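PDB 4CIT: vanadium-dependent haloperoxidase from Zobellia galactanivorans, which acts as a vanadium-dependent iodoperoxidase, probably using hydrogen peroxide to oxidise iodide with the help of bound vanadate. Local coordinates for residues 220-225 with 429-434; 235-240 with 346-351; 248-251 with 256-259; 261-266 with 353-358. All blocks are in the same frame, centred on the assembly; numbering follows the deposited sequence.

Contact 1 (220-225 with 429-434)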
loop_
_atom_site.group_PDB
_atom_site.type_symbol
_atom_site.label_atom_id
_atom_site.label_comp_id
_atom_site.label_asym_id
_atom_site.label_seq_id
_atom_site.Cartn_x
_atom_site.Cartn_y
_atom_site.Cartn_z
ATOM N N PHE A 220 -16.890 4.744 0.185
ATOM C CA PHE A 220 -16.418 5.700 -0.760
ATOM C C PHE A 220 -16.665 5.307 -2.204
ATOM O O PHE A 220 -15.904 5.718 -3.130
ATOM C CB PHE A 220 -14.921 5.971 -0.438
ATOM C CG PHE A 220 -14.785 6.758 0.842
ATOM C CD1 PHE A 220 -15.046 8.117 0.878
ATOM C CD2 PHE A 220 -14.509 6.082 2.027
ATOM C CE1 PHE A 220 -14.999 8.811 2.106
ATOM C CE2 PHE A 220 -14.514 6.741 3.242
ATOM C CZ PHE A 220 -14.771 8.103 3.271
ATOM N N LYS A 221 -17.728 4.594 -2.447
ATOM C CA LYS A 221 -18.142 4.229 -3.822
ATOM C C LYS A 221 -18.209 5.554 -4.647
ATOM O O LYS A 221 -18.923 6.460 -4.205
ATOM C CB LYS A 221 -19.546 3.674 -3.775
ATOM C CG LYS A 221 -20.154 3.382 -5.133
ATOM C CD LYS A 221 -21.416 2.519 -4.996
ATOM C CE LYS A 221 -22.612 3.253 -4.447
ATOM N NZ LYS A 221 -22.894 4.467 -5.243
ATOM N N PRO A 222 -17.602 5.566 -5.851
ATOM C CA PRO A 222 -17.588 6.759 -6.658
ATOM C C PRO A 222 -18.841 6.818 -7.535
ATOM O O PRO A 222 -19.655 5.895 -7.577
ATOM C CB PRO A 222 -16.363 6.619 -7.494
ATOM C CG PRO A 222 -16.128 5.189 -7.668
ATOM C CD PRO A 222 -16.628 4.606 -6.347
ATOM N N VAL A 223 -18.927 7.887 -8.302
ATOM C CA VAL A 223 -19.891 7.904 -9.387
ATOM C C VAL A 223 -19.598 6.741 -10.363
ATOM O O VAL A 223 -18.448 6.238 -10.450
ATOM C CB VAL A 223 -19.893 9.266 -10.141
ATOM C CG1 VAL A 223 -20.246 10.441 -9.209
ATOM C CG2 VAL A 223 -18.569 9.551 -10.764
ATOM N N PRO A 224 -20.623 6.311 -11.142
ATOM C CA PRO A 224 -20.332 5.233 -12.086
ATOM C C PRO A 224 -19.501 5.724 -13.249
ATOM O O PRO A 224 -19.513 6.932 -13.513
ATOM C CB PRO A 224 -21.699 4.812 -12.585
ATOM C CG PRO A 224 -22.625 5.986 -12.303
ATOM C CD PRO A 224 -22.090 6.549 -11.002
ATOM N N PRO A 225 -18.776 4.831 -13.925
ATOM C CA PRO A 225 -18.025 5.238 -15.087
ATOM C C PRO A 225 -18.987 5.518 -16.247
ATOM O O PRO A 225 -20.109 5.035 -16.291
ATOM C CB PRO A 225 -17.196 3.991 -15.444
ATOM C CG PRO A 225 -17.974 2.819 -14.916
ATOM C CD PRO A 225 -18.817 3.332 -13.770
ATOM N N ILE A 429 -8.949 7.399 -13.586
ATOM C CA ILE A 429 -7.870 8.113 -12.998
ATOM C C ILE A 429 -8.320 9.315 -12.165
ATOM O O ILE A 429 -7.980 9.414 -10.974
ATOM C CB ILE A 429 -6.869 8.600 -14.106
ATOM C CG1 ILE A 429 -6.235 7.387 -14.846
ATOM C CG2 ILE A 429 -5.846 9.557 -13.537
ATOM C CD1 ILE A 429 -5.556 7.790 -16.118
ATOM N N GLU A 430 -9.143 10.182 -12.760
ATOM C CA GLU A 430 -9.608 11.418 -12.079
ATOM C C GLU A 430 -10.554 11.106 -10.936
ATOM O O GLU A 430 -10.369 11.604 -9.802
ATOM C CB GLU A 430 -10.256 12.321 -13.074
ATOM C CG GLU A 430 -9.171 12.830 -14.030
ATOM C CD GLU A 430 -9.692 13.920 -14.961
ATOM O OE1 GLU A 430 -10.876 14.152 -15.001
ATOM O OE2 GLU A 430 -8.895 14.504 -15.665
ATOM N N VAL A 431 -11.494 10.215 -11.202
ATOM C CA VAL A 431 -12.436 9.818 -10.194
ATOM C C VAL A 431 -11.723 9.001 -9.121
ATOM O O VAL A 431 -12.032 9.099 -7.876
ATOM C CB VAL A 431 -13.674 9.080 -10.758
ATOM C CG1 VAL A 431 -14.520 8.640 -9.603
ATOM C CG2 VAL A 431 -14.386 9.971 -11.775
ATOM N N GLY A 432 -10.743 8.182 -9.526
ATOM C CA GLY A 432 -9.971 7.405 -8.556
ATOM C C GLY A 432 -9.150 8.240 -7.591
ATOM O O GLY A 432 -9.115 7.976 -6.381
ATOM N N VAL A 433 -8.476 9.254 -8.110
ATOM C CA VAL A 433 -7.753 10.207 -7.221
ATOM C C VAL A 433 -8.676 10.859 -6.215
ATOM O O VAL A 433 -8.371 10.980 -5.013
ATOM C CB VAL A 433 -7.098 11.351 -8.041
ATOM C CG1 VAL A 433 -6.652 12.473 -7.046
ATOM C CG2 VAL A 433 -5.929 10.807 -8.799
ATOM N N LYS A 434 -9.864 11.293 -6.648
ATOM C CA LYS A 434 -10.854 11.830 -5.730
ATOM C C LYS A 434 -11.293 10.887 -4.656
ATOM O O LYS A 434 -11.427 11.222 -3.485
ATOM C CB LYS A 434 -12.070 12.325 -6.549
ATOM C CG LYS A 434 -13.279 12.730 -5.695
ATOM C CD LYS A 434 -14.439 13.281 -6.561
ATOM C CE LYS A 434 -15.712 13.383 -5.669
ATOM N NZ LYS A 434 -15.497 14.059 -4.331
#
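Val431 turns one methyl, CG1, onto the ring of Pro222, and this is the tight part of the contact: Pro222 CB lies 3.5 Å from Val431 CG1, closer than carbons usually pack. The neighbouring ring carbon follows less closely, with Pro222 CG 4.3 Å from Val431 CG1. The valine torsion explains the aim, since CG1 stands anti to the backbone N (chi1 176°) and so projects from helix 426-446 at the extended chain. Outward the fit relaxes. Val223, which is exposed to solvent, offers CG2 alone, 4.3 Å from Val431 CG1 and also 4.3 Å from Val431 CG2, an approach midway over the isopropyl fork. Tyr364 lies against the same region, its side chain touching Val431, while Pro222 also rests on Glu331 and Gln435. The side chain of Val431 is about 12 Å from a bound vanadate, and the contact lies at the surface on helix 426-446, away from direct touch with that ion. Just two loop residues meet one helix residue, burying 104 Å² in all. With carbon meeting carbon throughout, the pairing depends on shape and exclusion of water; one polar tie to this loop is the hydrogen bond between Tyr364 OH and Val223 O.

Contact 2 (235-240 with 346-351)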
loop_
_atom_site.group_PDB
_atom_site.type_symbol
_atom_site.label_atom_id
_atom_site.label_comp_id
_atom_site.label_asym_id
_atom_site.label_seq_id
_atom_site.Cartn_x
_atom_site.Cartn_y
_atom_site.Cartn_z
ATOM N N ALA A 235 -19.488 9.815 -24.216
ATOM C CA ALA A 235 -18.396 10.095 -23.259
ATOM C C ALA A 235 -17.364 8.929 -23.273
ATOM O O ALA A 235 -16.153 9.182 -23.273
ATOM C CB ALA A 235 -18.914 10.354 -21.813
ATOM N N PHE A 236 -17.808 7.674 -23.349
ATOM C CA PHE A 236 -16.927 6.536 -23.325
ATOM C C PHE A 236 -15.985 6.575 -24.526
ATOM O O PHE A 236 -14.746 6.437 -24.423
ATOM C CB PHE A 236 -17.674 5.223 -23.251
ATOM C CG PHE A 236 -16.765 4.009 -23.144
ATOM C CD1 PHE A 236 -16.263 3.439 -24.299
ATOM C CD2 PHE A 236 -16.285 3.550 -21.916
ATOM C CE1 PHE A 236 -15.412 2.357 -24.238
ATOM C CE2 PHE A 236 -15.387 2.499 -21.841
ATOM C CZ PHE A 236 -14.957 1.889 -23.025
ATOM N N TYR A 237 -16.556 6.823 -25.686
ATOM C CA TYR A 237 -15.771 6.829 -26.901
ATOM C C TYR A 237 -14.739 7.945 -26.871
ATOM O O TYR A 237 -13.583 7.756 -27.300
ATOM C CB TYR A 237 -16.672 6.923 -28.144
ATOM C CG TYR A 237 -15.974 6.336 -29.369
ATOM C CD1 TYR A 237 -15.914 4.963 -29.538
ATOM C CD2 TYR A 237 -15.381 7.142 -30.324
ATOM C CE1 TYR A 237 -15.303 4.386 -30.630
ATOM C CE2 TYR A 237 -14.749 6.567 -31.446
ATOM C CZ TYR A 237 -14.728 5.186 -31.575
ATOM O OH TYR A 237 -14.103 4.574 -32.650
ATOM N N LYS A 238 -15.121 9.108 -26.373
ATOM C CA LYS A 238 -14.168 10.157 -26.197
ATOM C C LYS A 238 -12.995 9.728 -25.360
ATOM O O LYS A 238 -11.850 10.038 -25.669
ATOM C CB LYS A 238 -14.815 11.460 -25.723
ATOM C CG LYS A 238 -15.728 11.967 -26.855
ATOM C CD LYS A 238 -16.291 13.348 -26.559
ATOM C CE LYS A 238 -17.274 13.797 -27.627
ATOM N NZ LYS A 238 -18.059 14.913 -27.060
ATOM N N GLU A 239 -13.290 9.063 -24.255
ATOM C CA GLU A 239 -12.206 8.647 -23.383
ATOM C C GLU A 239 -11.327 7.522 -23.974
ATOM O O GLU A 239 -10.145 7.527 -23.783
ATOM C CB GLU A 239 -12.817 8.156 -22.039
ATOM C CG GLU A 239 -13.348 9.351 -21.293
ATOM C CD GLU A 239 -13.389 9.233 -19.815
ATOM O OE1 GLU A 239 -12.971 8.200 -19.248
ATOM O OE2 GLU A 239 -13.842 10.269 -19.215
ATOM N N LEU A 240 -11.912 6.657 -24.770
ATOM C CA LEU A 240 -11.212 5.563 -25.459
ATOM C C LEU A 240 -10.285 6.150 -26.482
ATOM O O LEU A 240 -9.098 5.790 -26.618
ATOM C CB LEU A 240 -12.282 4.734 -26.212
ATOM C CG LEU A 240 -11.751 3.560 -26.989
ATOM C CD1 LEU A 240 -11.168 2.582 -26.014
ATOM C CD2 LEU A 240 -12.855 2.915 -27.814
ATOM N N GLN A 346 -10.395 -4.760 -30.627
ATOM C CA GLN A 346 -11.590 -5.345 -31.200
ATOM C C GLN A 346 -12.386 -4.431 -32.138
ATOM O O GLN A 346 -13.108 -4.941 -33.038
ATOM C CB GLN A 346 -12.489 -5.996 -30.121
ATOM C CG GLN A 346 -11.887 -7.271 -29.576
ATOM C CD GLN A 346 -12.384 -7.795 -28.197
ATOM O OE1 GLN A 346 -13.486 -7.678 -27.878
ATOM N NE2 GLN A 346 -11.500 -8.353 -27.418
ATOM N N HIS A 347 -12.281 -3.119 -31.965
ATOM C CA HIS A 347 -13.133 -2.205 -32.716
ATOM C C HIS A 347 -12.450 -1.107 -33.434
ATOM O O HIS A 347 -13.107 -0.494 -34.278
ATOM C CB HIS A 347 -14.227 -1.629 -31.801
ATOM C CG HIS A 347 -15.033 -2.677 -31.146
ATOM N ND1 HIS A 347 -16.022 -3.373 -31.825
ATOM C CD2 HIS A 347 -14.997 -3.200 -29.896
ATOM C CE1 HIS A 347 -16.530 -4.304 -31.038
ATOM N NE2 HIS A 347 -15.941 -4.206 -29.853
ATOM N N ILE A 348 -11.196 -0.775 -33.129
ATOM C CA ILE A 348 -10.556 0.370 -33.703
ATOM C C ILE A 348 -9.339 0.039 -34.539
ATOM O O ILE A 348 -9.201 0.544 -35.666
ATOM C CB ILE A 348 -10.132 1.376 -32.607
ATOM C CG1 ILE A 348 -11.342 1.733 -31.730
ATOM C CG2 ILE A 348 -9.390 2.552 -33.212
ATOM C CD1 ILE A 348 -12.473 2.434 -32.371
ATOM N N ASP A 349 -8.375 -0.716 -33.971
ATOM C CA ASP A 349 -7.032 -0.840 -34.571
ATOM C C ASP A 349 -6.473 -2.144 -33.987
ATOM O O ASP A 349 -6.135 -2.212 -32.800
ATOM C CB ASP A 349 -6.172 0.364 -34.234
ATOM C CG ASP A 349 -4.769 0.329 -34.838
ATOM O OD1 ASP A 349 -4.251 -0.758 -35.216
ATOM O OD2 ASP A 349 -4.138 1.427 -34.819
ATOM N N ASP A 350 -6.320 -3.154 -34.849
ATOM C CA ASP A 350 -5.841 -4.436 -34.328
ATOM C C ASP A 350 -4.330 -4.496 -34.092
ATOM O O ASP A 350 -3.848 -5.533 -33.511
ATOM C CB ASP A 350 -6.340 -5.618 -35.158
ATOM C CG ASP A 350 -5.936 -5.565 -36.651
ATOM O OD1 ASP A 350 -5.110 -4.760 -37.007
ATOM O OD2 ASP A 350 -6.417 -6.390 -37.442
ATOM N N SER A 351 -3.601 -3.487 -34.459
ATOM C CA SER A 351 -2.161 -3.399 -34.254
ATOM C C SER A 351 -1.747 -2.538 -33.008
ATOM O O SER A 351 -0.542 -2.573 -32.596
ATOM C CB SER A 351 -1.508 -2.809 -35.494
ATOM O OG SER A 351 -1.680 -1.365 -35.505
#
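Ile348 faces helix 235-253, and its apolar branch meets two residues one helical turn apart, Tyr237 and Leu240. The more secure pair is a loose one: Leu240 CD2 lies 4.4 Å from Ile348 CG1. Ile348 has CG1 beside its own backbone N (chi1 -54°), which carries the branch across the gap between backbones whose nearest CA atoms, those of Leu240 and Ile348, are 9.8 Å apart. Tyr237 comes from the opposite direction and meets Ile348 CD1 obliquely through its phenol end. The details of this approach are doubtful, because Tyr237 was modelled in two conformers and its OH comes implausibly close to the methyl. Between the two segments the contacts are van der Waals ones; a polar cluster lies just after Ile348. There Asp349 OD1 accepts from Ser351 N at 2.9 Å, forming an Asx turn with an N-H...O angle of 150°, and Ser351 OG donates to the syn lone pair of Asp349 OD1 at 2.7 Å. Two donors thus fix this carboxylate, whose OD2 is bonded to Tyr244 OH. Since Tyr244 lies on helix 235-253, that helix holds the turn as well as Ile348, while Leu240 reaches Val343 and Ile344 of helix 340-347, packing the two helices together just before the chain leaves the second.

Contact 3 (248-251 with 256-259)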
loop_
_atom_site.group_PDB
_atom_site.type_symbol
_atom_site.label_atom_id
_atom_site.label_comp_id
_atom_site.label_asym_id
_atom_site.label_seq_id
_atom_site.Cartn_x
_atom_site.Cartn_y
_atom_site.Cartn_z
ATOM N N ASN A 248 -0.409 6.974 -29.334
ATOM C CA ASN A 248 0.159 7.280 -30.696
ATOM C C ASN A 248 1.059 8.509 -30.713
ATOM O O ASN A 248 2.082 8.493 -31.431
ATOM C CB ASN A 248 -0.939 7.377 -31.758
ATOM C CG ASN A 248 -1.636 6.026 -32.019
ATOM O OD1 ASN A 248 -1.095 4.972 -31.688
ATOM N ND2 ASN A 248 -2.874 6.071 -32.464
ATOM N N LYS A 249 0.753 9.550 -29.920
ATOM C CA LYS A 249 1.679 10.683 -29.694
ATOM C C LYS A 249 2.981 10.281 -29.049
ATOM O O LYS A 249 4.068 10.729 -29.474
ATOM C CB LYS A 249 0.982 11.734 -28.870
ATOM C CG LYS A 249 -0.120 12.423 -29.643
ATOM C CD LYS A 249 -0.774 13.496 -28.788
ATOM C CE LYS A 249 -1.915 14.164 -29.538
ATOM N NZ LYS A 249 -2.579 15.209 -28.690
ATOM N N ILE A 250 2.940 9.361 -28.063
ATOM C CA ILE A 250 4.110 8.819 -27.508
ATOM C C ILE A 250 4.979 8.090 -28.529
ATOM O O ILE A 250 6.193 8.295 -28.567
ATOM C CB ILE A 250 3.759 7.953 -26.256
ATOM C CG1 ILE A 250 3.215 8.892 -25.208
ATOM C CG2 ILE A 250 4.960 7.249 -25.760
ATOM C CD1 ILE A 250 2.621 8.147 -24.010
ATOM N N THR A 251 4.356 7.246 -29.332
ATOM C CA THR A 251 5.048 6.608 -30.482
ATOM C C THR A 251 5.739 7.664 -31.328
ATOM O O THR A 251 6.905 7.468 -31.690
ATOM C CB THR A 251 4.086 5.757 -31.324
ATOM O OG1 THR A 251 3.531 4.736 -30.468
ATOM C CG2 THR A 251 4.786 5.112 -32.601
ATOM N N SER A 256 12.843 8.081 -26.127
ATOM C CA SER A 256 13.276 9.120 -25.182
ATOM C C SER A 256 12.176 9.621 -24.171
ATOM O O SER A 256 12.489 9.995 -23.011
ATOM C CB SER A 256 13.809 10.324 -25.990
ATOM O OG SER A 256 13.109 10.441 -27.220
ATOM N N SER A 257 10.913 9.599 -24.614
ATOM C CA SER A 257 9.912 10.548 -24.115
ATOM C C SER A 257 9.732 10.440 -22.616
ATOM O O SER A 257 9.877 9.385 -22.018
ATOM C CB SER A 257 8.612 10.445 -24.893
ATOM O OG SER A 257 7.661 9.602 -24.290
ATOM N N GLU A 258 9.477 11.566 -22.015
ATOM C CA GLU A 258 9.294 11.630 -20.597
ATOM C C GLU A 258 8.085 10.786 -20.194
ATOM O O GLU A 258 8.081 10.161 -19.103
ATOM C CB GLU A 258 9.163 13.071 -20.223
ATOM C CG GLU A 258 8.802 13.391 -18.780
ATOM C CD GLU A 258 9.912 13.184 -17.778
ATOM O OE1 GLU A 258 10.874 12.452 -18.097
ATOM O OE2 GLU A 258 9.793 13.760 -16.654
ATOM N N GLU A 259 7.084 10.682 -21.081
ATOM C CA GLU A 259 5.855 9.937 -20.733
ATOM C C GLU A 259 6.092 8.490 -20.519
ATOM O O GLU A 259 5.516 7.816 -19.625
ATOM C CB GLU A 259 4.827 10.124 -21.828
ATOM C CG GLU A 259 4.234 11.508 -21.902
ATOM C CD GLU A 259 5.107 12.521 -22.595
ATOM O OE1 GLU A 259 6.143 12.170 -23.191
ATOM O OE2 GLU A 259 4.735 13.664 -22.525
#
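Ile250 lays its two branches against Ser257 and Glu259, beyond the turn that ends its own helix. Its longer branch does most of the touching: Ile250 CD1 lies 3.7 Å from Glu259 CB, and Ile250 CG1 is 3.9 Å from the same carbon. The short branch, CG2, stands anti to the backbone N and meets the hydroxyl, with Ile250 CG2 3.9 Å from Ser257 OG. In the next shell that hydroxyl is bonded to its neighbour, for Ser257 OG donates to Glu259 OE1 at 3.2 Å, using the anti lone pair of the carboxylate. A bend in the glutamate chain (chi2 80°) brings the carboxylate back to the serine. Ser257 is also the N-cap of helix 258-266, its OG accepting a weak bond from Ile260 N. Without the hydroxyl, as with an alanine here, Ile260 N is likely to lose its weak cap and the Glu259 carboxylate the donor that holds its bend. Farther out, Glu253 brings a second carboxylate near Glu259 OE1, a proximity that may raise the proton affinity of one of them. Tyr420 of helix 407-420 touches both Ile250 and Glu259. The whole is a compact connection between consecutive helices, 235-253 and 258-266, with a serine N-cap starting the second.

Contact 4 (261-266 with 353-358)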
loop_
_atom_site.group_PDB
_atom_site.type_symbol
_atom_site.label_atom_id
_atom_site.label_comp_id
_atom_site.label_asym_id
_atom_site.label_seq_id
_atom_site.Cartn_x
_atom_site.Cartn_y
_atom_site.Cartn_z
ATOM N N GLN A 261 8.983 7.257 -19.539
ATOM C CA GLN A 261 9.722 7.176 -18.225
ATOM C C GLN A 261 8.775 7.212 -17.040
ATOM O O GLN A 261 8.981 6.519 -16.068
ATOM C CB GLN A 261 10.636 8.400 -18.026
ATOM C CG GLN A 261 11.836 8.464 -18.938
ATOM C CD GLN A 261 12.697 9.698 -18.698
ATOM O OE1 GLN A 261 13.102 10.011 -17.560
ATOM N NE2 GLN A 261 12.985 10.434 -19.795
ATOM N N ILE A 262 7.755 8.044 -17.139
ATOM C CA ILE A 262 6.757 8.235 -16.039
ATOM C C ILE A 262 5.939 6.971 -15.935
ATOM O O ILE A 262 5.745 6.428 -14.857
ATOM C CB ILE A 262 5.935 9.489 -16.260
ATOM C CG1 ILE A 262 6.846 10.748 -16.033
ATOM C CG2 ILE A 262 4.643 9.416 -15.424
ATOM C CD1 ILE A 262 6.218 12.114 -16.381
ATOM N N ALA A 263 5.462 6.435 -17.076
ATOM C CA ALA A 263 4.686 5.199 -17.079
ATOM C C ALA A 263 5.463 4.055 -16.414
ATOM O O ALA A 263 4.922 3.319 -15.608
ATOM C CB ALA A 263 4.281 4.784 -18.508
ATOM N N ARG A 264 6.735 3.878 -16.792
ATOM C CA ARG A 264 7.543 2.792 -16.260
ATOM C C ARG A 264 7.860 3.023 -14.802
ATOM O O ARG A 264 7.858 2.066 -14.047
ATOM C CB ARG A 264 8.823 2.637 -17.096
ATOM C CG ARG A 264 8.485 2.137 -18.485
ATOM C CD ARG A 264 9.663 1.784 -19.390
ATOM N NE ARG A 264 9.092 1.262 -20.671
ATOM C CZ ARG A 264 9.741 1.177 -21.830
ATOM N NH1 ARG A 264 11.000 1.567 -21.918
ATOM N NH2 ARG A 264 9.105 0.744 -22.908
ATOM N N PHE A 265 8.046 4.268 -14.371
ATOM C CA PHE A 265 8.492 4.553 -12.979
ATOM C C PHE A 265 7.376 4.041 -12.024
ATOM O O PHE A 265 7.650 3.462 -10.986
ATOM C CB PHE A 265 8.669 6.016 -12.786
ATOM C CG PHE A 265 9.225 6.368 -11.491
ATOM C CD1 PHE A 265 10.571 6.320 -11.313
ATOM C CD2 PHE A 265 8.409 6.795 -10.448
ATOM C CE1 PHE A 265 11.143 6.693 -10.115
ATOM C CE2 PHE A 265 8.981 7.163 -9.240
ATOM C CZ PHE A 265 10.338 7.106 -9.057
ATOM N N TRP A 266 6.113 4.248 -12.406
ATOM C CA TRP A 266 5.018 3.986 -11.535
ATOM C C TRP A 266 4.342 2.657 -11.771
ATOM O O TRP A 266 3.474 2.270 -10.978
ATOM C CB TRP A 266 3.966 5.098 -11.596
ATOM C CG TRP A 266 4.433 6.354 -11.014
ATOM C CD1 TRP A 266 4.885 7.435 -11.664
ATOM C CD2 TRP A 266 4.528 6.655 -9.586
ATOM N NE1 TRP A 266 5.248 8.416 -10.766
ATOM C CE2 TRP A 266 4.983 7.990 -9.488
ATOM C CE3 TRP A 266 4.125 5.981 -8.433
ATOM C CZ2 TRP A 266 5.180 8.618 -8.287
ATOM C CZ3 TRP A 266 4.383 6.600 -7.222
ATOM C CH2 TRP A 266 4.835 7.947 -7.171
ATOM N N LYS A 353 -0.929 -1.205 -29.350
ATOM C CA LYS A 353 -0.508 -1.787 -28.074
ATOM C C LYS A 353 -0.276 -0.688 -27.066
ATOM O O LYS A 353 0.281 0.315 -27.398
ATOM C CB LYS A 353 0.792 -2.537 -28.228
ATOM C CG LYS A 353 0.705 -3.680 -29.257
ATOM C CD LYS A 353 -0.264 -4.756 -28.833
ATOM C CE LYS A 353 -0.330 -5.896 -29.899
ATOM N NZ LYS A 353 1.061 -6.323 -30.204
ATOM N N PRO A 354 -0.651 -0.920 -25.825
ATOM C CA PRO A 354 -0.383 0.032 -24.801
ATOM C C PRO A 354 1.082 0.082 -24.467
ATOM O O PRO A 354 1.790 -0.904 -24.678
ATOM C CB PRO A 354 -1.214 -0.505 -23.606
ATOM C CG PRO A 354 -1.314 -1.949 -23.855
ATOM C CD PRO A 354 -1.370 -2.090 -25.361
ATOM N N VAL A 355 1.546 1.187 -23.898
ATOM C CA VAL A 355 2.908 1.303 -23.437
ATOM C C VAL A 355 3.212 0.257 -22.370
ATOM O O VAL A 355 4.254 -0.415 -22.434
ATOM C CB VAL A 355 3.211 2.719 -22.898
ATOM C CG1 VAL A 355 4.514 2.773 -22.157
ATOM C CG2 VAL A 355 3.348 3.692 -24.065
ATOM N N LEU A 356 2.327 0.119 -21.415
ATOM C CA LEU A 356 2.489 -0.881 -20.342
ATOM C C LEU A 356 1.592 -2.072 -20.619
ATOM O O LEU A 356 0.522 -1.914 -21.172
ATOM C CB LEU A 356 2.076 -0.282 -19.023
ATOM C CG LEU A 356 2.895 0.948 -18.605
ATOM C CD1 LEU A 356 2.335 1.486 -17.286
ATOM C CD2 LEU A 356 4.381 0.716 -18.483
ATOM N N GLN A 357 1.961 -3.225 -20.088
ATOM C CA GLN A 357 1.068 -4.355 -20.067
ATOM C C GLN A 357 -0.146 -4.085 -19.167
ATOM O O GLN A 357 0.023 -3.515 -18.092
ATOM C CB GLN A 357 1.824 -5.560 -19.534
ATOM C CG GLN A 357 1.008 -6.837 -19.590
ATOM C CD GLN A 357 1.836 -8.108 -19.244
ATOM O OE1 GLN A 357 1.543 -8.852 -18.241
ATOM N NE2 GLN A 357 2.853 -8.374 -20.102
ATOM N N THR A 358 -1.328 -4.557 -19.574
ATOM C CA THR A 358 -2.538 -4.292 -18.817
ATOM C C THR A 358 -2.608 -5.240 -17.649
ATOM O O THR A 358 -2.411 -6.408 -17.846
ATOM C CB THR A 358 -3.793 -4.466 -19.722
ATOM O OG1 THR A 358 -3.657 -3.580 -20.876
ATOM C CG2 THR A 358 -5.016 -4.070 -18.894
HETATM O O HOH W 1 6.893 -0.317 -21.127
#
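Part of the PAP2-type helical fold, the loop leading to the vanadate-pocket residues Pro359 and Phe361 is packed by Val355 and Leu356 against Ala263 and Arg264 of helix 258-266. Leu356 straddles the small alanine with both methyls: CD1 is 4.0 Å and CD2 4.1 Å from Ala263 CB. Leu356 CD1 also lies 3.6 Å from Ala263 O, so the leucine reaches the helix backbone itself. This is possible because the backbones come close, with 7.2 Å between the CA atoms of Ala263 and Leu356. Leu356 CG stands anti to its own carbonyl carbon (chi1 -60°), which brings the methyl fork to the helix. Val355 adds one methyl, CG1, 4.2 Å from Ala263 CB. The Leu356 side chain is about 8 Å from a bound vanadate and touches Arg418 of the pocket, and the Leu356 backbone is bonded to that of Gly421. Cutting this leucine back to an alanine is likely to open a gap over Ala263 and to deprive Arg418 of an apolar neighbour. The helix has a pocket link too, since Trp266 O is hydrogen-bonded to His368 NE2. On the solvent side the chemistry turns polar: Arg264, exposed to solvent, donates from NE to a water at 2.7 Å, and the same water donates to Val355 O at 2.9 Å, bridging helix and loop.

Contact 1 lies at the surface, contacts 2 and 4 are partly buried, and contact 3 is buried although its centre is about 28 Å from the chain's. Contacts 2 and 3 share helix 235-253, contacts 3 and 4 share helix 258-266, and the last two touch, with Ile250 CG2 4.3 Å from Val355 CG2. Contact 1 stands apart, its centre at least 21 Å from the others, but its sequence loop encloses all three. Apolar carbons carry contacts 1, 2 and 4, while in contact 3 an isoleucine packs on polar residues; polar additions differ: none across contact 1, a local Asx turn beside contact 2, an N-cap in contact 3 and a water bridge in contact 4.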